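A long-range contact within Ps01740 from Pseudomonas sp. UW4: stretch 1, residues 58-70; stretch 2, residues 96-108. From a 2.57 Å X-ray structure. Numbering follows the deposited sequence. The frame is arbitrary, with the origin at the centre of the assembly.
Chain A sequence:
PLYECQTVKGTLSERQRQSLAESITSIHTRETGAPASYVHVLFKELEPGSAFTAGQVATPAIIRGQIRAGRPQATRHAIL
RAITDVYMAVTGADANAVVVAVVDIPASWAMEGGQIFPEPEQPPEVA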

ATOM      1  N   ALA A  58       6.403  -4.801  17.983  1.00 41.76           N
ATOM      2  CA  ALA A  58       5.498  -3.827  18.575  1.00 41.85           C
ATOM      3  C   ALA A  58       4.139  -3.883  17.891  1.00 42.54           C
ATOM      4  O   ALA A  58       3.924  -4.687  16.985  1.00 42.09           O
ATOM      5  CB  ALA A  58       6.084  -2.431  18.480  1.00 39.21           C
ATOM      6  N   THR A  59       3.226  -3.023  18.328  1.00 44.29           N
ATOM      7  CA  THR A  59       1.895  -2.970  17.735  1.00 44.42           C
ATOM      8  C   THR A  59       1.534  -1.568  17.250  1.00 43.53           C
ATOM      9  O   THR A  59       0.625  -0.938  17.791  1.00 45.72           O
ATOM     10  CB  THR A  59       0.821  -3.438  18.735  1.00 47.73           C
ATOM     11  OG1 THR A  59       0.867  -2.616  19.908  1.00 49.44           O
ATOM     12  CG2 THR A  59       1.055  -4.888  19.130  1.00 41.37           C
ATOM     13  N   PRO A  60       2.242  -1.071  16.221  1.00 40.41           N
ATOM     14  CA  PRO A  60       1.899   0.255  15.706  1.00 40.30           C
ATOM     15  C   PRO A  60       0.619   0.218  14.878  1.00 40.52           C
ATOM     16  O   PRO A  60       0.202  -0.853  14.438  1.00 41.35           O
ATOM     17  CB  PRO A  60       3.105   0.612  14.836  1.00 36.77           C
ATOM     18  CG  PRO A  60       3.592  -0.705  14.344  1.00 36.42           C
ATOM     19  CD  PRO A  60       3.347  -1.686  15.463  1.00 38.26           C
ATOM     20  N   ALA A  61       0.004   1.377  14.680  1.00 50.23           N
ATOM     21  CA  ALA A  61      -1.195   1.474  13.860  1.00 48.32           C
ATOM     22  C   ALA A  61      -0.972   2.456  12.720  1.00 47.44           C
ATOM     23  O   ALA A  61      -0.662   3.626  12.947  1.00 46.76           O
ATOM     24  CB  ALA A  61      -2.384   1.894  14.702  1.00 46.55           C
ATOM     25  N   ILE A  62      -1.125   1.975  11.492  1.00 48.14           N
ATOM     26  CA  ILE A  62      -0.864   2.799  10.318  1.00 47.38           C
ATOM     27  C   ILE A  62      -2.135   3.048   9.514  1.00 46.07           C
ATOM     28  O   ILE A  62      -2.747   2.117   8.991  1.00 47.52           O
ATOM     29  CB  ILE A  62       0.197   2.159   9.398  1.00 49.25           C
ATOM     30  CG1 ILE A  62       1.565   2.132  10.085  1.00 52.10           C
ATOM     31  CG2 ILE A  62       0.292   2.922   8.087  1.00 48.09           C
ATOM     32  CD1 ILE A  62       1.816   0.905  10.941  1.00 55.07           C
ATOM     33  N   ILE A  63      -2.527   4.315   9.427  1.00 43.96           N
ATOM     34  CA  ILE A  63      -3.676   4.708   8.623  1.00 43.32           C
ATOM     35  C   ILE A  63      -3.231   5.615   7.484  1.00 44.36           C
ATOM     36  O   ILE A  63      -2.797   6.744   7.712  1.00 44.21           O
ATOM     37  CB  ILE A  63      -4.743   5.431   9.465  1.00 41.11           C
ATOM     38  CG1 ILE A  63      -5.226   4.532  10.605  1.00 41.67           C
ATOM     39  CG2 ILE A  63      -5.909   5.861   8.587  1.00 39.65           C
ATOM     40  CD1 ILE A  63      -6.233   5.194  11.519  1.00 41.10           C
ATOM     41  N   ARG A  64      -3.331   5.115   6.258  1.00 46.05           N
ATOM     42  CA  ARG A  64      -2.917   5.882   5.090  1.00 47.13           C
ATOM     43  C   ARG A  64      -4.110   6.243   4.212  1.00 47.29           C
ATOM     44  O   ARG A  64      -4.986   5.414   3.964  1.00 47.99           O
ATOM     45  CB  ARG A  64      -1.880   5.103   4.280  1.00 49.76           C
ATOM     46  CG  ARG A  64      -0.555   4.917   4.999  1.00 51.07           C
ATOM     47  CD  ARG A  64       0.443   4.164   4.139  1.00 54.41           C
ATOM     48  NE  ARG A  64       0.025   2.787   3.895  1.00 56.54           N
ATOM     49  CZ  ARG A  64       0.702   1.925   3.144  1.00 59.49           C
ATOM     50  NH1 ARG A  64       1.834   2.297   2.563  1.00 61.01           N
ATOM     51  NH2 ARG A  64       0.250   0.690   2.976  1.00 61.39           N
ATOM     52  N   GLY A  65      -4.136   7.487   3.746  1.00 46.80           N
ATOM     53  CA  GLY A  65      -5.229   7.969   2.923  1.00 47.18           C
ATOM     54  C   GLY A  65      -4.759   8.627   1.642  1.00 48.61           C
ATOM     55  O   GLY A  65      -3.906   9.512   1.663  1.00 48.56           O
ATOM     56  N   GLN A  66      -5.318   8.189   0.520  1.00 50.78           N
ATOM     57  CA  GLN A  66      -5.001   8.777  -0.776  1.00 53.00           C
ATOM     58  C   GLN A  66      -6.161   9.639  -1.263  1.00 54.27           C
ATOM     59  O   GLN A  66      -7.208   9.122  -1.651  1.00 56.02           O
ATOM     60  CB  GLN A  66      -4.679   7.686  -1.799  1.00 55.69           C
ATOM     61  CG  GLN A  66      -3.376   6.948  -1.529  1.00 56.54           C
ATOM     62  CD  GLN A  66      -3.072   5.893  -2.574  1.00 60.94           C
ATOM     63  OE1 GLN A  66      -3.889   5.012  -2.842  1.00 63.06           O
ATOM     64  NE2 GLN A  66      -1.890   5.980  -3.174  1.00 62.70           N
ATOM     65  N   ILE A  67      -5.970  10.955  -1.237  1.00 53.85           N
ATOM     66  CA  ILE A  67      -7.032  11.886  -1.601  1.00 54.85           C
ATOM     67  C   ILE A  67      -6.718  12.653  -2.878  1.00 58.10           C
ATOM     68  O   ILE A  67      -5.610  12.580  -3.412  1.00 58.65           O
ATOM     69  CB  ILE A  67      -7.296  12.907  -0.477  1.00 52.14           C
ATOM     70  CG1 ILE A  67      -6.147  13.913  -0.390  1.00 51.17           C
ATOM     71  CG2 ILE A  67      -7.508  12.195   0.851  1.00 49.68           C
ATOM     72  CD1 ILE A  67      -6.414  15.067   0.551  1.00 49.91           C
ATOM     73  N   ARG A  68      -7.711  13.394  -3.357  1.00 61.00           N
ATOM     74  CA  ARG A  68      -7.555  14.217  -4.547  1.00 64.82           C
ATOM     75  C   ARG A  68      -6.631  15.397  -4.272  1.00 63.83           C
ATOM     76  O   ARG A  68      -6.748  16.062  -3.243  1.00 62.00           O
ATOM     77  CB  ARG A  68      -8.917  14.725  -5.028  1.00 68.23           C
ATOM     78  CG  ARG A  68      -9.020  14.929  -6.536  1.00 73.71           C
ATOM     79  CD  ARG A  68     -10.157  15.873  -6.897  1.00 77.67           C
ATOM     80  NE  ARG A  68      -9.674  17.226  -7.150  1.00 79.77           N
ATOM     81  CZ  ARG A  68     -10.456  18.244  -7.489  1.00 83.60           C
ATOM     82  NH1 ARG A  68     -11.764  18.061  -7.609  1.00 86.16           N
ATOM     83  NH2 ARG A  68      -9.934  19.445  -7.702  1.00 84.98           N
ATOM     84  N   ALA A  69      -5.712  15.654  -5.198  1.00 65.67           N
ATOM     85  CA  ALA A  69      -4.805  16.787  -5.075  1.00 65.65           C
ATOM     86  C   ALA A  69      -5.527  18.081  -5.431  1.00 67.53           C
ATOM     87  O   ALA A  69      -6.526  18.064  -6.148  1.00 70.08           O
ATOM     88  CB  ALA A  69      -3.584  16.596  -5.961  1.00 67.53           C
ATOM     89  N   GLY A  70      -5.021  19.200  -4.925  1.00 66.84           N
ATOM     90  CA  GLY A  70      -5.602  20.496  -5.223  1.00 69.17           C
ATOM     91  C   GLY A  70      -6.206  21.187  -4.014  1.00 67.81           C
ATOM     92  O   GLY A  70      -6.734  22.295  -4.123  1.00 70.16           O
ATOM     93  N   ASN A  96       2.434   7.688  20.083  1.00 51.43           N
ATOM     94  CA  ASN A  96       3.725   7.305  19.527  1.00 52.78           C
ATOM     95  C   ASN A  96       3.659   5.974  18.786  1.00 50.97           C
ATOM     96  O   ASN A  96       4.628   5.558  18.150  1.00 51.54           O
ATOM     97  CB  ASN A  96       4.779   7.232  20.632  1.00 57.13           C
ATOM     98  CG  ASN A  96       5.056   8.583  21.262  1.00 60.45           C
ATOM     99  OD1 ASN A  96       5.013   9.613  20.590  1.00 61.45           O
ATOM    100  ND2 ASN A  96       5.339   8.585  22.559  1.00 63.11           N
ATOM    101  N   ALA A  97       2.512   5.307  18.873  1.00 49.17           N
ATOM    102  CA  ALA A  97       2.309   4.036  18.187  1.00 48.35           C
ATOM    103  C   ALA A  97       1.193   4.150  17.152  1.00 45.78           C
ATOM    104  O   ALA A  97       0.610   3.149  16.738  1.00 44.68           O
ATOM    105  CB  ALA A  97       1.997   2.935  19.188  1.00 49.58           C
ATOM    106  N   VAL A  98       0.900   5.381  16.743  1.00 44.74           N
ATOM    107  CA  VAL A  98      -0.116   5.639  15.730  1.00 42.30           C
ATOM    108  C   VAL A  98       0.428   6.570  14.650  1.00 42.57           C
ATOM    109  O   VAL A  98       0.910   7.663  14.948  1.00 44.27           O
ATOM    110  CB  VAL A  98      -1.387   6.260  16.343  1.00 41.66           C
ATOM    111  CG1 VAL A  98      -2.335   6.718  15.248  1.00 40.08           C
ATOM    112  CG2 VAL A  98      -2.073   5.270  17.270  1.00 41.93           C
ATOM    113  N   VAL A  99       0.351   6.132  13.397  1.00 41.57           N
ATOM    114  CA  VAL A  99       0.848   6.927  12.279  1.00 42.14           C
ATOM    115  C   VAL A  99      -0.235   7.139  11.227  1.00 41.39           C
ATOM    116  O   VAL A  99      -0.831   6.180  10.735  1.00 40.92           O
ATOM    117  CB  VAL A  99       2.073   6.266  11.615  1.00 42.50           C
ATOM    118  CG1 VAL A  99       2.501   7.051  10.384  1.00 42.71           C
ATOM    119  CG2 VAL A  99       3.221   6.153  12.607  1.00 44.48           C
ATOM    120  N   VAL A 100      -0.490   8.399  10.889  1.00 41.74           N
ATOM    121  CA  VAL A 100      -1.486   8.737   9.879  1.00 40.61           C
ATOM    122  C   VAL A 100      -0.851   9.541   8.747  1.00 41.20           C
ATOM    123  O   VAL A 100      -0.112  10.494   8.992  1.00 42.64           O
ATOM    124  CB  VAL A 100      -2.658   9.539  10.482  1.00 41.26           C
ATOM    125  CG1 VAL A 100      -3.708   9.833   9.419  1.00 40.71           C
ATOM    126  CG2 VAL A 100      -3.276   8.784  11.647  1.00 41.00           C
ATOM    127  N   ALA A 101      -1.141   9.150   7.510  1.00 40.17           N
ATOM    128  CA  ALA A 101      -0.597   9.835   6.342  1.00 40.41           C
ATOM    129  C   ALA A 101      -1.672  10.091   5.290  1.00 40.17           C
ATOM    130  O   ALA A 101      -2.408   9.183   4.903  1.00 38.78           O
ATOM    131  CB  ALA A 101       0.547   9.031   5.743  1.00 39.65           C
ATOM    132  N   VAL A 102      -1.759  11.337   4.834  1.00 42.05           N
ATOM    133  CA  VAL A 102      -2.710  11.714   3.794  1.00 42.75           C
ATOM    134  C   VAL A 102      -1.973  12.298   2.592  1.00 44.68           C
ATOM    135  O   VAL A 102      -1.546  13.453   2.615  1.00 47.04           O
ATOM    136  CB  VAL A 102      -3.743  12.736   4.311  1.00 44.19           C
ATOM    137  CG1 VAL A 102      -4.709  13.124   3.203  1.00 44.87           C
ATOM    138  CG2 VAL A 102      -4.499  12.170   5.503  1.00 42.70           C
ATOM    139  N   VAL A 103      -1.826  11.495   1.543  1.00 44.55           N
ATOM    140  CA  VAL A 103      -1.066  11.911   0.369  1.00 47.47           C
ATOM    141  C   VAL A 103      -1.964  12.396  -0.767  1.00 49.66           C
ATOM    142  O   VAL A 103      -3.112  11.966  -0.899  1.00 48.21           O
ATOM    143  CB  VAL A 103      -0.173  10.768  -0.153  1.00 46.24           C
ATOM    144  CG1 VAL A 103       0.881  10.406   0.882  1.00 45.93           C
ATOM    145  CG2 VAL A 103      -1.016   9.555  -0.509  1.00 43.67           C
ATOM    146  N   ASP A 104      -1.431  13.299  -1.583  1.00 53.52           N
ATOM    147  CA  ASP A 104      -2.160  13.831  -2.727  1.00 56.54           C
ATOM    148  C   ASP A 104      -2.032  12.925  -3.943  1.00 58.04           C
ATOM    149  O   ASP A 104      -0.937  12.486  -4.292  1.00 59.31           O
ATOM    150  CB  ASP A 104      -1.665  15.237  -3.079  1.00 60.06           C
ATOM    151  CG  ASP A 104      -2.253  16.304  -2.180  1.00 61.43           C
ATOM    152  OD1 ASP A 104      -3.313  16.051  -1.569  1.00 59.84           O
ATOM    153  OD2 ASP A 104      -1.660  17.399  -2.088  1.00 64.41           O
ATOM    154  N   ILE A 105      -3.163  12.648  -4.580  1.00 58.71           N
ATOM    155  CA  ILE A 105      -3.180  11.908  -5.832  1.00 59.67           C
ATOM    156  C   ILE A 105      -3.793  12.776  -6.922  1.00 63.44           C
ATOM    157  O   ILE A 105      -4.920  13.249  -6.776  1.00 64.49           O
ATOM    158  CB  ILE A 105      -3.976  10.595  -5.717  1.00 57.70           C
ATOM    159  CG1 ILE A 105      -3.406   9.717  -4.601  1.00 55.83           C
ATOM    160  CG2 ILE A 105      -3.972   9.850  -7.044  1.00 58.24           C
ATOM    161  CD1 ILE A 105      -1.977   9.283  -4.836  1.00 56.46           C
ATOM    162  N   PRO A 106      -3.041  13.008  -8.010  1.00 65.72           N
ATOM    163  CA  PRO A 106      -3.561  13.770  -9.151  1.00 69.21           C
ATOM    164  C   PRO A 106      -4.854  13.160  -9.683  1.00 69.16           C
ATOM    165  O   PRO A 106      -4.963  11.936  -9.771  1.00 67.07           O
ATOM    166  CB  PRO A 106      -2.432  13.672 -10.180  1.00 70.63           C
ATOM    167  CG  PRO A 106      -1.203  13.487  -9.355  1.00 69.00           C
ATOM    168  CD  PRO A 106      -1.630  12.632  -8.196  1.00 65.21           C
ATOM    169  N   ALA A 107      -5.819  14.010 -10.019  1.00 71.89           N
ATOM    170  CA  ALA A 107      -7.154  13.561 -10.403  1.00 72.37           C
ATOM    171  C   ALA A 107      -7.143  12.654 -11.630  1.00 72.83           C
ATOM    172  O   ALA A 107      -8.032  11.819 -11.800  1.00 72.42           O
ATOM    173  CB  ALA A 107      -8.055  14.763 -10.649  1.00 76.50           C
ATOM    174  N   SER A 108      -6.133  12.814 -12.478  1.00 74.06           N
ATOM    175  CA  SER A 108      -6.048  12.045 -13.715  1.00 75.20           C
ATOM    176  C   SER A 108      -5.249  10.756 -13.543  1.00 71.90           C
ATOM    177  O   SER A 108      -4.906  10.096 -14.523  1.00 72.84           O
ATOM    178  CB  SER A 108      -5.427  12.894 -14.825  1.00 79.35           C
ATOM    179  OG  SER A 108      -4.087  13.235 -14.519  1.00 78.91           O
TER
HETATM  180  O   HOH W   1      -0.803   1.423  18.057  1.00 29.17           O

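On the face carrying Ala61, Ile63 and Ile67, the apolar side chains of strand 61-68 lie beside those of Val98, Val100 and Val102. The tightest of these apolar contacts is Ile67 CD1 to Val102 CG1, 3.7 Å; Ile63 CB to Val100 CG2 and Ala61 CB to Val98 CG2 are looser, each 4.3 Å. Gly65, the bridge partner of Val102, has no side chain; the contact to that valine comes from Ile67, whose chi1 of 72° and chi2 of 172° place CD1 beside it. On the other face, the aliphatic part of Gln66 packs at 3.7 Å through CG against Val103 CG2 and through CB against Ile105 CG1.

The backbone ladder sets this register. The strands run parallel, and nine N-H to O hydrogen bonds alternate in direction, from Ala61 N to Ala97 O (2.8 Å) through to Ala69 N to Ile105 O (3.0 Å). The straightest is Val99 N to Ala61 O, 2.7 Å at 176°. Between them, CA-H...O contacts such as Val100 CA to Ile63 O, 3.2 Å, share the same carbonyls.

At one end of the ladder, a water donates to both Thr59 O (2.8 Å) and Ala97 O (2.6 Å), bridging two acceptors that cannot bond each other. At the other, Ala69 CB rests 3.7 Å from Asp104 CB, while the Asp104 carboxylate is hydrogen-bonded elsewhere in the structure.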